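Local coordinates for uncharacterized protein AsqI (Emericella nidulans, PDB 5YY3) that catalyses, as a zinc-dependent cyclopenase, the conversion of 4'-methoxycyclopenin into 4'-methoxyviridicatin in aspoquinolone mycotoxin biosynthesis, at residues N470-S475 with E520-K525; V422-L427 with F635-T640; T488-L493 with M510-V515; Q413-H418 with F576-D581. All blocks are in the same frame, centred on the assembly; numbering follows the deposited sequence.

In the fold
The four contacts cluster on one side of the chain, within the hemocyanin-type Ig-like β-sandwich and away from the zinc-binding histidines; their centres lie about 10 to 17 Å apart. Contact 3 is the hairpin of strands 487-497 and 508-517. Contact 1 encloses it in sequence, pairing strand 461-475 with strand 523-528, and the two pack through V471, I523 and K525. Contact 2 sets strand 422-431, a neighbour of 461-475, beside strand 636-644. Contact 4 brings the loop after helix 391-410 to strand 571-580, which is bonded on its two sides to strands 487-497 and 636-644. Contacts 2 and 4 alternate along the chain, so the chain returns to this region after long excursions.

Contact 1: N470-S475 with E520-K525; sequences NVQVKS and ESAITK
A522 tucks its methyl group beside K474, with CB 4.0 Å from K474 CB, where the 520-525 segment leaves its loop and enters the strand. A small side chain suits this place because its methyl fits beside the lysine chain. A522 CA lies 3.2 Å from V473 O in a CA-H...O contact. The long chain of K474, extended beyond CG, runs on past this methyl and passes E520 O, with CE 3.5 Å from it. V473 and I523 form the antiparallel hydrogen-bonded pair that follows. V473 N donates to I523 O at 2.9 Å in a nearly straight bond (170° at the hydrogen), and I523 N returns a bond to V473 O. Their branched side chains meet on one face, V473 CB lying 4.1 Å from I523 CG1. This pairing joins strands 461-475 and 523-528 of the Ig-like β-sandwich. The face carrying V471, V473, I523 and K525 turns toward hairpin 487-517, where I523 touches V515 and L517; the β-branched V471, V473 and I523 suit it, and K525 contributes its methylenes. K525 closes the other end of the register. Its N-H bonds to V471 O, and its carbonyl accepts from V471 N at 3.2 Å. The K525 side chain begins on the same face but leads away: CG is anti to the backbone N (chi1 -180°), chi2 (84°) turns CD from the extended path, and this methylene rests against V515 CG2. On the face of Q472, T524 turns its CG2 to N470 CB, 3.8 Å away. One water donates to both S475 O and E520 O.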
loop_
_atom_site.group_PDB
_atom_site.type_symbol
_atom_site.label_atom_id
_atom_site.label_comp_id
_atom_site.label_asym_id
_atom_site.label_seq_id
_atom_site.Cartn_x
_atom_site.Cartn_y
_atom_site.Cartn_z
ATOM N N ASN A 470 7.216 -17.602 -34.147
ATOM C CA ASN A 470 7.582 -17.891 -35.508
ATOM C C ASN A 470 8.166 -16.642 -36.147
ATOM O O ASN A 470 8.020 -15.529 -35.612
ATOM C CB ASN A 470 6.391 -18.441 -36.301
ATOM C CG ASN A 470 5.179 -17.534 -36.251
ATOM O OD1 ASN A 470 5.117 -16.519 -36.949
ATOM N ND2 ASN A 470 4.194 -17.908 -35.442
ATOM N N VAL A 471 8.861 -16.839 -37.265
ATOM C CA VAL A 471 9.524 -15.751 -37.947
ATOM C C VAL A 471 9.680 -16.148 -39.411
ATOM O O VAL A 471 9.719 -17.339 -39.760
ATOM C CB VAL A 471 10.902 -15.426 -37.310
ATOM C CG1 VAL A 471 11.874 -16.550 -37.549
ATOM C CG2 VAL A 471 11.486 -14.090 -37.832
ATOM N N GLN A 472 9.741 -15.150 -40.276
ATOM C CA GLN A 472 9.867 -15.411 -41.688
ATOM C C GLN A 472 11.329 -15.257 -42.090
ATOM O O GLN A 472 11.991 -14.276 -41.727
ATOM C CB GLN A 472 8.965 -14.470 -42.467
ATOM C CG GLN A 472 8.742 -14.855 -43.900
ATOM C CD GLN A 472 7.717 -13.947 -44.567
ATOM O OE1 GLN A 472 6.639 -13.689 -44.008
ATOM N NE2 GLN A 472 8.057 -13.440 -45.752
ATOM N N VAL A 473 11.836 -16.248 -42.820
ATOM C CA VAL A 473 13.231 -16.251 -43.246
ATOM C C VAL A 473 13.320 -16.411 -44.766
ATOM O O VAL A 473 12.725 -17.332 -45.341
ATOM C CB VAL A 473 14.016 -17.387 -42.561
ATOM C CG1 VAL A 473 15.502 -17.302 -42.891
ATOM C CG2 VAL A 473 13.760 -17.399 -41.047
ATOM N N LYS A 474 14.062 -15.524 -45.420
ATOM C CA LYS A 474 14.266 -15.640 -46.860
ATOM C C LYS A 474 15.734 -15.450 -47.209
ATOM O O LYS A 474 16.390 -14.524 -46.727
ATOM C CB LYS A 474 13.410 -14.629 -47.627
ATOM C CG LYS A 474 13.496 -14.796 -49.146
ATOM C CD LYS A 474 12.513 -13.892 -49.861
ATOM C CE LYS A 474 12.598 -14.059 -51.378
ATOM N NZ LYS A 474 12.213 -12.799 -52.051
ATOM N N SER A 475 16.257 -16.324 -48.058
ATOM C CA SER A 475 17.682 -16.299 -48.316
ATOM C C SER A 475 18.073 -15.107 -49.160
ATOM O O SER A 475 17.267 -14.526 -49.880
ATOM C CB SER A 475 18.149 -17.585 -48.983
ATOM O OG SER A 475 19.543 -17.526 -49.239
ATOM N N GLU A 520 15.004 -20.592 -52.671
ATOM C CA GLU A 520 15.047 -19.142 -52.779
ATOM C C GLU A 520 13.902 -18.486 -52.020
ATOM O O GLU A 520 13.931 -17.284 -51.765
ATOM C CB GLU A 520 14.960 -18.723 -54.246
ATOM C CG GLU A 520 15.247 -19.850 -55.223
ATOM C CD GLU A 520 15.719 -19.343 -56.568
ATOM O OE1 GLU A 520 15.263 -18.253 -56.982
ATOM O OE2 GLU A 520 16.561 -20.028 -57.196
ATOM N N SER A 521 12.877 -19.264 -51.696
ATOM C CA SER A 521 11.634 -18.687 -51.196
ATOM C C SER A 521 11.595 -18.546 -49.668
ATOM O O SER A 521 12.331 -19.215 -48.942
ATOM C CB SER A 521 10.446 -19.527 -51.674
ATOM O OG SER A 521 10.647 -20.899 -51.370
ATOM N N ALA A 522 10.728 -17.664 -49.190
ATOM C CA ALA A 522 10.580 -17.439 -47.761
ATOM C C ALA A 522 9.937 -18.639 -47.067
ATOM O O ALA A 522 8.946 -19.200 -47.533
ATOM C CB ALA A 522 9.756 -16.181 -47.509
ATOM N N ILE A 523 10.508 -19.043 -45.947
ATOM C CA ILE A 523 9.840 -20.016 -45.097
ATOM C C ILE A 523 9.384 -19.344 -43.810
ATOM O O ILE A 523 9.899 -18.289 -43.440
ATOM C CB ILE A 523 10.756 -21.181 -44.749
ATOM C CG1 ILE A 523 12.002 -20.640 -44.048
ATOM C CG2 ILE A 523 11.142 -21.931 -46.002
ATOM C CD1 ILE A 523 12.331 -21.348 -42.720
ATOM N N THR A 524 8.422 -19.954 -43.128
ATOM C CA THR A 524 8.107 -19.562 -41.755
ATOM C C THR A 524 8.575 -20.633 -40.763
ATOM O O THR A 524 8.008 -21.730 -40.698
ATOM C CB THR A 524 6.602 -19.311 -41.567
ATOM O OG1 THR A 524 6.195 -18.261 -42.448
ATOM C CG2 THR A 524 6.294 -18.888 -40.121
ATOM N N LYS A 525 9.613 -20.324 -39.997
ATOM C CA LYS A 525 10.069 -21.257 -38.964
ATOM C C LYS A 525 9.181 -21.123 -37.743
ATOM O O LYS A 525 8.926 -20.007 -37.291
ATOM C CB LYS A 525 11.529 -20.997 -38.586
ATOM C CG LYS A 525 12.061 -21.949 -37.521
ATOM C CD LYS A 525 12.532 -23.253 -38.148
ATOM C CE LYS A 525 13.226 -24.176 -37.160
ATOM N NZ LYS A 525 12.289 -25.235 -36.699
HETATM O O HOH W 1 15.898 -15.395 -52.071
#

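Contact 2: V422-L427 with F635-T640; sequences VVLSNL and FITSTT
L427 and T637 meet through aliphatic atoms, L427 CB standing 3.7 Å from T637 CG2, at a margin of the Ig-like β-sandwich where strands 422-431 and 636-644 run side by side in nearly the same direction. Their axes are 6.0 Å apart; between the two segments side chains and water make the join, while L424 bonds through the backbone to P634, just before F635. The T637 methyl also reaches L424 CB, at 4.0 Å, and so sits between two leucines. Threonine serves two environments here: with OG1 anti to the backbone N (chi1 -162°), its hydroxyl is turned to a water while CG2 meets the leucines. That water lies 2.9 Å from T637 OG1, accepts from L427 N and donates to S638 O. The T639 side chain crosses that of L427 obliquely, its CG2 3.7 Å from L427 CG. At the start of the segment, L424 CD1 rests against F635 O. Further out, each strand also bonds to a neighbour of its own: V423 and S425 to strand 461-475, F635 and T637 to strand 571-580. L424 also packs on V473, and L427 on W469. On the far side of its strand, S638 OG hydrogen-bonds to I627 O.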
loop_
_atom_site.group_PDB
_atom_site.type_symbol
_atom_site.label_atom_id
_atom_site.label_comp_id
_atom_site.label_asym_id
_atom_site.label_seq_id
_atom_site.Cartn_x
_atom_site.Cartn_y
_atom_site.Cartn_z
ATOM N N VAL A 422 20.569 -13.624 -45.014
ATOM C CA VAL A 422 19.170 -13.947 -44.909
ATOM C C VAL A 422 18.405 -12.670 -44.586
ATOM O O VAL A 422 18.967 -11.722 -44.038
ATOM C CB VAL A 422 18.980 -15.055 -43.837
ATOM C CG1 VAL A 422 18.015 -14.637 -42.714
ATOM C CG2 VAL A 422 18.580 -16.341 -44.489
ATOM N N VAL A 423 17.137 -12.618 -44.965
ATOM C CA VAL A 423 16.296 -11.504 -44.557
ATOM C C VAL A 423 15.241 -12.030 -43.618
ATOM O O VAL A 423 14.485 -12.934 -43.994
ATOM C CB VAL A 423 15.620 -10.811 -45.756
ATOM C CG1 VAL A 423 14.569 -9.812 -45.274
ATOM C CG2 VAL A 423 16.664 -10.120 -46.634
ATOM N N LEU A 424 15.203 -11.487 -42.398
ATOM C CA LEU A 424 14.166 -11.841 -41.431
ATOM C C LEU A 424 13.017 -10.850 -41.469
ATOM O O LEU A 424 13.222 -9.652 -41.667
ATOM C CB LEU A 424 14.723 -11.894 -39.996
ATOM C CG LEU A 424 15.718 -12.996 -39.621
ATOM C CD1 LEU A 424 15.942 -13.074 -38.099
ATOM C CD2 LEU A 424 15.268 -14.340 -40.178
ATOM N N SER A 425 11.809 -11.343 -41.238
ATOM C CA SER A 425 10.641 -10.469 -41.143
ATOM C C SER A 425 9.540 -11.173 -40.376
ATOM O O SER A 425 9.606 -12.380 -40.150
ATOM C CB SER A 425 10.135 -10.059 -42.532
ATOM O OG SER A 425 9.482 -11.148 -43.157
ATOM N N ASN A 426 8.536 -10.415 -39.965
ATOM C CA ASN A 426 7.310 -10.989 -39.422
ATOM C C ASN A 426 7.502 -11.847 -38.183
ATOM O O ASN A 426 6.955 -12.940 -38.086
ATOM C CB ASN A 426 6.595 -11.818 -40.497
ATOM C CG ASN A 426 5.907 -10.951 -41.545
ATOM O OD1 ASN A 426 6.186 -11.052 -42.734
ATOM N ND2 ASN A 426 5.008 -10.101 -41.104
ATOM N N LEU A 427 8.265 -11.349 -37.223
ATOM C CA LEU A 427 8.441 -12.070 -35.975
ATOM C C LEU A 427 7.149 -12.010 -35.169
ATOM O O LEU A 427 6.586 -10.938 -34.972
ATOM C CB LEU A 427 9.607 -11.479 -35.169
ATOM C CG LEU A 427 9.883 -12.098 -33.799
ATOM C CD1 LEU A 427 10.198 -13.576 -33.956
ATOM C CD2 LEU A 427 11.034 -11.367 -33.105
ATOM N N PHE A 635 19.006 -8.953 -41.296
ATOM C CA PHE A 635 19.190 -10.211 -40.564
ATOM C C PHE A 635 18.764 -10.094 -39.070
ATOM O O PHE A 635 18.974 -11.017 -38.270
ATOM C CB PHE A 635 20.668 -10.649 -40.668
ATOM C CG PHE A 635 21.619 -9.648 -40.074
ATOM C CD1 PHE A 635 21.970 -8.506 -40.781
ATOM C CD2 PHE A 635 22.120 -9.821 -38.795
ATOM C CE1 PHE A 635 22.817 -7.560 -40.228
ATOM C CE2 PHE A 635 22.960 -8.885 -38.234
ATOM C CZ PHE A 635 23.315 -7.751 -38.952
ATOM N N ILE A 636 18.196 -8.945 -38.711
ATOM C CA ILE A 636 17.602 -8.711 -37.392
ATOM C C ILE A 636 16.165 -8.269 -37.603
ATOM O O ILE A 636 15.864 -7.530 -38.552
ATOM C CB ILE A 636 18.357 -7.618 -36.571
ATOM C CG1 ILE A 636 19.730 -8.122 -36.106
ATOM C CG2 ILE A 636 17.532 -7.174 -35.358
ATOM C CD1 ILE A 636 20.694 -7.001 -35.667
ATOM N N THR A 637 15.270 -8.737 -36.744
ATOM C CA THR A 637 13.911 -8.224 -36.741
ATOM C C THR A 637 13.388 -8.187 -35.306
ATOM O O THR A 637 13.935 -8.842 -34.415
ATOM C CB THR A 637 12.986 -9.067 -37.626
ATOM O OG1 THR A 637 11.802 -8.312 -37.937
ATOM C CG2 THR A 637 12.608 -10.374 -36.935
ATOM N N SER A 638 12.344 -7.405 -35.076
ATOM C CA SER A 638 11.808 -7.263 -33.731
ATOM C C SER A 638 10.347 -6.910 -33.799
ATOM O O SER A 638 9.864 -6.399 -34.815
ATOM C CB SER A 638 12.578 -6.204 -32.930
ATOM O OG SER A 638 12.351 -4.916 -33.454
ATOM N N THR A 639 9.639 -7.198 -32.714
ATOM C CA THR A 639 8.204 -7.030 -32.688
ATOM C C THR A 639 7.747 -6.880 -31.245
ATOM O O THR A 639 8.365 -7.425 -30.332
ATOM C CB THR A 639 7.494 -8.221 -33.370
ATOM O OG1 THR A 639 6.115 -7.902 -33.587
ATOM C CG2 THR A 639 7.570 -9.451 -32.498
ATOM N N THR A 640 6.680 -6.124 -31.028
ATOM C CA THR A 640 6.171 -5.956 -29.672
ATOM C C THR A 640 5.107 -7.024 -29.398
ATOM O O THR A 640 4.447 -7.492 -30.307
ATOM C CB THR A 640 5.606 -4.533 -29.450
ATOM O OG1 THR A 640 6.559 -3.574 -29.916
ATOM C CG2 THR A 640 5.371 -4.257 -27.955
HETATM O O HOH W 2 14.598 -7.196 -40.859
HETATM O O HOH W 3 9.098 -8.641 -37.023
#

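Contact 3: T488-L493 with M510-V515; sequences TLTLRL and MDRATV
V515 and L491 pack across a β-hairpin, V515 CG2 pressing on L491 CD1 at 3.6 Å. Strands 487-497 and 508-517 form this antiparallel hairpin of the Ig-like β-sandwich, with a classic β-bulge at M510-D511. On the buried face V515 leans on two leucines of the partner strand: its CG2 meets L491, which crosses it obliquely, while L489 lies alongside, CD1 4.0 Å from V515 CB. A513, paired with L491, is the low point of this row, a bare methyl where the leucine is broad; R527 of strand 523-528 also touches it. Beyond, L493 spreads over the bulge, its CD2 meeting M510 CB at 3.7 Å, with D511 CB near its own CB. W469 packs on L491 and L493 from the facing strand.

The opposite face is polar. Here T490 CG2 is a bump that abuts both arginines: it presses on R512 CG at 3.6 Å and stands 4.1 Å above one face of the R492 guanidinium, toward its rim. R492 and R512 lie side by side, their guanidinium planes 51° apart. Such close like charges would be eased by D598 and D582, which form salt bridges with R492; D582 also bonds T490 OG1. With CG anti to the carbonyl carbon (chi1 -53°), the R492 chain starts beside its backbone N and then extends to NE, which T580 OG1 bonds. At the bulge, L493 O takes two donors from the same face of its plane, M510 N at 2.8 Å and D511 N at 3.3 Å.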
loop_
_atom_site.group_PDB
_atom_site.type_symbol
_atom_site.label_atom_id
_atom_site.label_comp_id
_atom_site.label_asym_id
_atom_site.label_seq_id
_atom_site.Cartn_x
_atom_site.Cartn_y
_atom_site.Cartn_z
ATOM N N THR A 488 22.624 -23.071 -43.963
ATOM C CA THR A 488 22.343 -23.318 -42.563
ATOM C C THR A 488 22.644 -22.096 -41.715
ATOM O O THR A 488 23.734 -21.566 -41.760
ATOM C CB THR A 488 23.140 -24.501 -42.049
ATOM O OG1 THR A 488 22.596 -25.695 -42.622
ATOM C CG2 THR A 488 23.052 -24.587 -40.518
ATOM N N LEU A 489 21.661 -21.645 -40.950
ATOM C CA LEU A 489 21.829 -20.473 -40.092
ATOM C C LEU A 489 21.204 -20.739 -38.729
ATOM O O LEU A 489 20.516 -21.731 -38.537
ATOM C CB LEU A 489 21.215 -19.240 -40.756
ATOM C CG LEU A 489 19.741 -19.475 -41.062
ATOM C CD1 LEU A 489 18.832 -18.701 -40.115
ATOM C CD2 LEU A 489 19.425 -19.193 -42.526
ATOM N N THR A 490 21.477 -19.861 -37.782
ATOM C CA THR A 490 20.944 -20.011 -36.436
ATOM C C THR A 490 20.108 -18.785 -36.072
ATOM O O THR A 490 20.544 -17.643 -36.262
ATOM C CB THR A 490 22.069 -20.213 -35.395
ATOM O OG1 THR A 490 22.764 -21.433 -35.670
ATOM C CG2 THR A 490 21.499 -20.274 -33.962
ATOM N N LEU A 491 18.892 -19.040 -35.588
ATOM C CA LEU A 491 17.979 -17.983 -35.150
ATOM C C LEU A 491 18.100 -17.830 -33.642
ATOM O O LEU A 491 17.968 -18.812 -32.904
ATOM C CB LEU A 491 16.534 -18.302 -35.535
ATOM C CG LEU A 491 16.190 -18.341 -37.021
ATOM C CD1 LEU A 491 14.738 -18.679 -37.186
ATOM C CD2 LEU A 491 16.505 -17.006 -37.678
ATOM N N ARG A 492 18.356 -16.605 -33.190
ATOM C CA ARG A 492 18.519 -16.338 -31.770
ATOM C C ARG A 492 17.439 -15.392 -31.263
ATOM O O ARG A 492 17.370 -14.231 -31.687
ATOM C CB ARG A 492 19.906 -15.754 -31.495
ATOM C CG ARG A 492 21.025 -16.586 -32.065
ATOM C CD ARG A 492 22.337 -15.859 -31.972
ATOM N NE ARG A 492 23.413 -16.698 -32.468
ATOM C CZ ARG A 492 24.136 -17.506 -31.710
ATOM N NH1 ARG A 492 23.905 -17.566 -30.406
ATOM N NH2 ARG A 492 25.091 -18.244 -32.257
ATOM N N LEU A 493 16.609 -15.889 -30.355
ATOM C CA LEU A 493 15.466 -15.129 -29.855
ATOM C C LEU A 493 15.649 -14.630 -28.413
ATOM O O LEU A 493 15.950 -15.413 -27.499
ATOM C CB LEU A 493 14.195 -15.978 -29.932
ATOM C CG LEU A 493 12.953 -15.396 -29.250
ATOM C CD1 LEU A 493 12.373 -14.251 -30.031
ATOM C CD2 LEU A 493 11.910 -16.467 -28.999
ATOM N N MET A 510 15.439 -16.583 -24.985
ATOM C CA MET A 510 14.238 -17.408 -25.025
ATOM C C MET A 510 14.405 -18.634 -25.922
ATOM O O MET A 510 13.710 -19.649 -25.756
ATOM C CB MET A 510 13.050 -16.563 -25.496
ATOM C CG MET A 510 12.674 -15.447 -24.502
ATOM S SD MET A 510 12.168 -16.132 -22.898
ATOM C CE MET A 510 10.568 -16.800 -23.356
ATOM N N ASP A 511 15.338 -18.551 -26.867
ATOM C CA ASP A 511 15.530 -19.656 -27.799
ATOM C C ASP A 511 16.721 -19.445 -28.712
ATOM O O ASP A 511 17.153 -18.310 -28.955
ATOM C CB ASP A 511 14.283 -19.869 -28.663
ATOM C CG ASP A 511 14.108 -21.318 -29.087
ATOM O OD1 ASP A 511 15.029 -22.133 -28.840
ATOM O OD2 ASP A 511 13.048 -21.639 -29.665
ATOM N N ARG A 512 17.224 -20.567 -29.217
ATOM C CA ARG A 512 18.296 -20.618 -30.211
ATOM C C ARG A 512 18.009 -21.805 -31.120
ATOM O O ARG A 512 17.925 -22.937 -30.636
ATOM C CB ARG A 512 19.661 -20.777 -29.549
ATOM C CG ARG A 512 20.807 -20.440 -30.460
ATOM C CD ARG A 512 22.051 -21.233 -30.113
ATOM N NE ARG A 512 22.452 -21.077 -28.716
ATOM C CZ ARG A 512 22.737 -22.090 -27.903
ATOM N NH1 ARG A 512 22.672 -23.339 -28.349
ATOM N NH2 ARG A 512 23.097 -21.852 -26.649
ATOM N N ALA A 513 17.833 -21.569 -32.417
ATOM C CA ALA A 513 17.396 -22.649 -33.291
ATOM C C ALA A 513 18.035 -22.607 -34.669
ATOM O O ALA A 513 18.094 -21.562 -35.327
ATOM C CB ALA A 513 15.887 -22.633 -33.423
ATOM N N THR A 514 18.500 -23.770 -35.098
ATOM C CA THR A 514 19.091 -23.925 -36.416
ATOM C C THR A 514 18.001 -23.954 -37.484
ATOM O O THR A 514 16.958 -24.576 -37.315
ATOM C CB THR A 514 19.950 -25.197 -36.485
ATOM O OG1 THR A 514 21.115 -25.014 -35.669
ATOM C CG2 THR A 514 20.387 -25.484 -37.910
ATOM N N VAL A 515 18.225 -23.241 -38.575
ATOM C CA VAL A 515 17.324 -23.340 -39.704
ATOM C C VAL A 515 18.134 -23.754 -40.918
ATOM O O VAL A 515 19.250 -23.286 -41.114
ATOM C CB VAL A 515 16.593 -22.017 -39.964
ATOM C CG1 VAL A 515 15.772 -22.099 -41.231
ATOM C CG2 VAL A 515 15.697 -21.701 -38.785
#

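Contact 4: Q413-H418 with F576-D581; sequences QDITAH and FCIATD
The linker that leaves helix 391-410 and leads into the Ig-like β-sandwich meets the end of strand 571-580 here, with H418 bonded to D581 and I415 packed against I578. H418 O accepts from D581 N at 2.9 Å, the donor tilted 30° from the carbonyl plane. The same oxygen sits over T580, 3.2 Å from its CA in a CA-H...O contact and 3.4 Å from its CB. The T580 hydroxyl has other partners, so this threonine offers carbon to the linker and its oxygen to R492 NE of the neighbouring strand and to D582 OD1 just beyond the strand. Two residues before T580, I578 touches I415 loosely through the terminal methyls, CD1 to CD1 at 4.4 Å. The I415 backbone carbonyl also approaches I578 CD1. Isoleucine suits both places, since each is buried and has apolar company: I636 touches both side chains, and P605 and W610 pack on I415.

The turn that presents I415 is fixed by D414, an Asx turn in which D414 OD1 accepts from T416 N at 2.9 Å. T416 OG1 donates to the same oxygen at 2.6 Å, from the same face of the carboxylate plane. Q612 of the short helix 611-614 holds the turn, its NE2 bonding D414 OD1 and its OE1 taking I415 N. With at least three donors gathered on one carboxylate oxygen, D414 probably stays ionised, and its turn is set by its own T416 bonds and by Q612, not by the sandwich strand. Across the contact itself the polar link is one backbone bond, which relies on no side-chain charge.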
loop_
_atom_site.group_PDB
_atom_site.type_symbol
_atom_site.label_atom_id
_atom_site.label_comp_id
_atom_site.label_asym_id
_atom_site.label_seq_id
_atom_site.Cartn_x
_atom_site.Cartn_y
_atom_site.Cartn_z
ATOM N N GLN A 413 31.400 -5.424 -29.817
ATOM C CA GLN A 413 31.458 -6.346 -30.950
ATOM C C GLN A 413 30.600 -5.819 -32.082
ATOM O O GLN A 413 29.587 -5.152 -31.851
ATOM C CB GLN A 413 31.014 -7.761 -30.550
ATOM C CG GLN A 413 29.603 -7.857 -29.975
ATOM C CD GLN A 413 29.278 -9.238 -29.422
ATOM O OE1 GLN A 413 30.077 -10.162 -29.531
ATOM N NE2 GLN A 413 28.110 -9.370 -28.791
ATOM N N ASP A 414 31.034 -6.105 -33.305
ATOM C CA ASP A 414 30.330 -5.716 -34.525
ATOM C C ASP A 414 29.051 -6.543 -34.695
ATOM O O ASP A 414 29.115 -7.767 -34.823
ATOM C CB ASP A 414 31.250 -5.917 -35.729
ATOM C CG ASP A 414 30.729 -5.253 -36.981
ATOM O OD1 ASP A 414 29.494 -5.158 -37.152
ATOM O OD2 ASP A 414 31.562 -4.819 -37.802
ATOM N N ILE A 415 27.895 -5.886 -34.727
ATOM C CA ILE A 415 26.633 -6.614 -34.768
ATOM C C ILE A 415 26.412 -7.284 -36.129
ATOM O O ILE A 415 25.578 -8.188 -36.250
ATOM C CB ILE A 415 25.421 -5.685 -34.442
ATOM C CG1 ILE A 415 24.258 -6.508 -33.903
ATOM C CG2 ILE A 415 24.956 -4.906 -35.664
ATOM C CD1 ILE A 415 24.636 -7.378 -32.735
ATOM N N THR A 416 27.163 -6.845 -37.144
ATOM C CA THR A 416 27.076 -7.431 -38.484
ATOM C C THR A 416 28.101 -8.552 -38.694
ATOM O O THR A 416 27.950 -9.365 -39.599
ATOM C CB THR A 416 27.301 -6.384 -39.586
ATOM O OG1 THR A 416 28.662 -5.944 -39.542
ATOM C CG2 THR A 416 26.381 -5.184 -39.421
ATOM N N ALA A 417 29.130 -8.594 -37.849
ATOM C CA ALA A 417 30.281 -9.492 -38.024
ATOM C C ALA A 417 29.954 -10.964 -38.328
ATOM O O ALA A 417 30.713 -11.634 -39.019
ATOM C CB ALA A 417 31.161 -9.421 -36.797
ATOM N N HIS A 418 28.845 -11.481 -37.817
ATOM C CA HIS A 418 28.510 -12.878 -38.080
ATOM C C HIS A 418 27.070 -13.025 -38.596
ATOM O O HIS A 418 26.402 -14.025 -38.314
ATOM C CB HIS A 418 28.719 -13.719 -36.818
ATOM C CG HIS A 418 30.097 -13.617 -36.240
ATOM N ND1 HIS A 418 31.150 -14.390 -36.680
ATOM C CD2 HIS A 418 30.595 -12.841 -35.242
ATOM C CE1 HIS A 418 32.235 -14.094 -35.982
ATOM N NE2 HIS A 418 31.924 -13.157 -35.107
ATOM N N PHE A 576 13.103 -9.980 -30.061
ATOM C CA PHE A 576 14.241 -9.697 -30.912
ATOM C C PHE A 576 14.730 -11.013 -31.497
ATOM O O PHE A 576 14.839 -12.014 -30.783
ATOM C CB PHE A 576 15.344 -8.996 -30.104
ATOM C CG PHE A 576 16.713 -9.064 -30.724
ATOM C CD1 PHE A 576 17.549 -10.149 -30.484
ATOM C CD2 PHE A 576 17.186 -8.025 -31.508
ATOM C CE1 PHE A 576 18.809 -10.205 -31.024
ATOM C CE2 PHE A 576 18.457 -8.076 -32.059
ATOM C CZ PHE A 576 19.266 -9.164 -31.819
ATOM N N CYS A 577 15.008 -11.015 -32.796
ATOM C CA CYS A 577 15.512 -12.205 -33.447
ATOM C C CYS A 577 16.644 -11.815 -34.384
ATOM O O CYS A 577 16.503 -10.927 -35.232
ATOM C CB CYS A 577 14.404 -12.942 -34.210
ATOM S SG CYS A 577 14.936 -14.620 -34.741
ATOM N N ILE A 578 17.785 -12.460 -34.204
ATOM C CA ILE A 578 18.912 -12.241 -35.095
ATOM C C ILE A 578 19.260 -13.565 -35.786
ATOM O O ILE A 578 19.151 -14.642 -35.187
ATOM C CB ILE A 578 20.144 -11.654 -34.330
ATOM C CG1 ILE A 578 21.320 -11.404 -35.282
ATOM C CG2 ILE A 578 20.574 -12.546 -33.176
ATOM C CD1 ILE A 578 22.476 -10.661 -34.626
ATOM N N ALA A 579 19.629 -13.493 -37.062
ATOM C CA ALA A 579 20.097 -14.683 -37.765
ATOM C C ALA A 579 21.614 -14.637 -37.911
ATOM O O ALA A 579 22.172 -13.701 -38.492
ATOM C CB ALA A 579 19.419 -14.812 -39.140
ATOM N N THR A 580 22.294 -15.637 -37.373
ATOM C CA THR A 580 23.739 -15.664 -37.511
ATOM C C THR A 580 24.203 -16.822 -38.379
ATOM O O THR A 580 23.558 -17.872 -38.447
ATOM C CB THR A 580 24.451 -15.738 -36.126
ATOM O OG1 THR A 580 24.029 -16.908 -35.411
ATOM C CG2 THR A 580 24.138 -14.504 -35.304
ATOM N N ASP A 581 25.314 -16.597 -39.067
ATOM C CA ASP A 581 26.104 -17.680 -39.641
ATOM C C ASP A 581 27.177 -18.092 -38.652
ATOM O O ASP A 581 28.081 -17.319 -38.373
ATOM C CB ASP A 581 26.765 -17.258 -40.953
ATOM C CG ASP A 581 27.599 -18.370 -41.563
ATOM O OD1 ASP A 581 27.180 -19.547 -41.490
ATOM O OD2 ASP A 581 28.684 -18.063 -42.103
#